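Local coordinates for putative isohexenylglutaconyl-CoA hydratase (Pseudomonas aeruginosa, PDB 4ZU2) that hydrates isohexenylglutaconyl-CoA as a crotonase-family enzyme of citronellate breakdown and probably works as an oligomer, at the interface of chains A and B. Residues are numbered along the deposited sequence; one frame, centred on the assembly and turned at random. Chains: chain A/B, Putative isohexenylglutaconyl-CoA hydratase.

The interface of chains A and B. Residues chain A 89, 92, 96, 151-152; chain B 227-228, 231-232.
A:Arg89 lays its guanidinium flat across B:Leu231, whose CB sits 3.4 Å from A:Arg89 CZ, over the middle of one face. The two side chains cross at about a right angle, and the guanidinium then bonds at its rim. A:Arg89 NE donates to B:Asp232 OD1, 2.7 Å away, a charge-paired hydrogen bond that meets the carboxylate oxygen nearly along its C-O axis, with the two planes turned 43° apart. A:Arg89 NH2 reaches back one helical turn to the backbone carbonyl O of B:Gly228 at 3.2 Å, landing on a lone pair although the acceptor lies 29° out of the guanidinium plane. The arginine thus spans a turn of helix 227-243 of chain B.

Beyond the head group, B:Leu231 forks into chain A. Its CD1 meets the carboxylate carbon CD of A:Glu96 tip to tip at 3.6 Å, while CD2 of B:Leu231 goes to the ring carbon CG of A:Pro151 at 3.7 Å. One turn earlier B:Leu227, with CG anti to its backbone N (chi1 171°), also divides its branches: CD1 packs on CB of the shared A:Pro151, and CD2 touches the CZ and CE1 rim of A:Phe152. Helices 81-99 and 149-157 of chain A together receive this pair of leucines, in what is plausibly part of the oligomer interface typical of crotonases.

Besides touching B:Leu231, A:Glu96, two turns along from A:Arg89 on helix 81-99, positions that arginine from its own side. Lying between two carboxylates, the guanidinium probably eases their mutual repulsion. A:Glu96 helps fix the rotation of the A:Arg89 guanidinium: A:Arg89 NH1 and NH2 both donate to A:Glu96 OE2, at 3.1 and 3.0 Å, in the guanidinium plane but from one face of the carboxylate.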
# COMPACT_ATOMS: atom_id res chain seq x y z
N ARG A 89 -3.87 -21.31 -14.67
CA ARG A 89 -3.41 -21.58 -13.30
C ARG A 89 -1.92 -21.90 -13.21
O ARG A 89 -1.24 -21.46 -12.28
CB ARG A 89 -4.20 -22.70 -12.62
CG ARG A 89 -3.79 -22.87 -11.17
CD ARG A 89 -4.10 -21.62 -10.40
NE ARG A 89 -3.83 -21.69 -8.97
CZ ARG A 89 -2.65 -21.42 -8.42
NH1 ARG A 89 -1.63 -21.07 -9.19
NH2 ARG A 89 -2.51 -21.48 -7.10
N GLY A 92 -0.15 -18.95 -13.12
CA GLY A 92 -0.24 -18.44 -11.76
C GLY A 92 0.80 -19.11 -10.86
O GLY A 92 1.35 -18.47 -9.96
N GLU A 96 3.80 -17.41 -8.53
CA GLU A 96 3.89 -17.75 -7.12
C GLU A 96 5.31 -18.12 -6.76
O GLU A 96 5.83 -17.69 -5.72
CB GLU A 96 2.98 -18.93 -6.75
CG GLU A 96 1.54 -18.58 -6.65
CD GLU A 96 0.69 -19.75 -6.12
OE1 GLU A 96 0.32 -19.68 -4.92
OE2 GLU A 96 0.38 -20.70 -6.92
N PRO A 151 -3.95 -10.42 -8.02
CA PRO A 151 -3.41 -10.36 -6.66
C PRO A 151 -1.97 -9.84 -6.59
O PRO A 151 -1.60 -9.20 -5.64
CB PRO A 151 -3.49 -11.82 -6.20
CG PRO A 151 -3.69 -12.61 -7.37
CD PRO A 151 -4.37 -11.77 -8.37
N PHE A 152 -1.19 -10.08 -7.64
CA PHE A 152 0.17 -9.65 -7.61
C PHE A 152 0.30 -8.12 -7.94
O PHE A 152 1.19 -7.44 -7.45
CB PHE A 152 1.05 -10.53 -8.49
CG PHE A 152 1.13 -11.98 -8.03
CD1 PHE A 152 1.91 -12.34 -6.94
CD2 PHE A 152 0.44 -12.98 -8.72
CE1 PHE A 152 2.00 -13.66 -6.54
CE2 PHE A 152 0.49 -14.28 -8.32
CZ PHE A 152 1.27 -14.63 -7.23
N LEU B 227 -3.81 -16.89 -1.01
CA LEU B 227 -3.40 -16.56 -2.35
C LEU B 227 -3.68 -17.72 -3.36
O LEU B 227 -4.29 -17.50 -4.39
CB LEU B 227 -1.91 -16.17 -2.33
CG LEU B 227 -1.21 -15.98 -3.69
CD1 LEU B 227 -1.98 -14.97 -4.51
CD2 LEU B 227 0.24 -15.57 -3.58
N GLY B 228 -3.21 -18.92 -3.02
CA GLY B 228 -3.44 -20.14 -3.78
C GLY B 228 -4.87 -20.38 -4.19
O GLY B 228 -5.11 -20.71 -5.34
N LEU B 231 -6.11 -17.84 -6.68
CA LEU B 231 -5.62 -18.18 -8.02
C LEU B 231 -6.41 -19.35 -8.69
O LEU B 231 -6.77 -19.28 -9.91
CB LEU B 231 -4.10 -18.42 -7.99
CG LEU B 231 -3.22 -17.16 -7.70
CD1 LEU B 231 -1.81 -17.63 -7.54
CD2 LEU B 231 -3.30 -16.03 -8.81
N ASP B 232 -6.72 -20.39 -7.90
CA ASP B 232 -7.53 -21.51 -8.37
C ASP B 232 -8.82 -20.97 -8.97
O ASP B 232 -9.21 -21.33 -10.07
CB ASP B 232 -7.83 -22.49 -7.25
CG ASP B 232 -6.62 -23.23 -6.81
OD1 ASP B 232 -5.62 -23.17 -7.54
OD2 ASP B 232 -6.65 -23.89 -5.74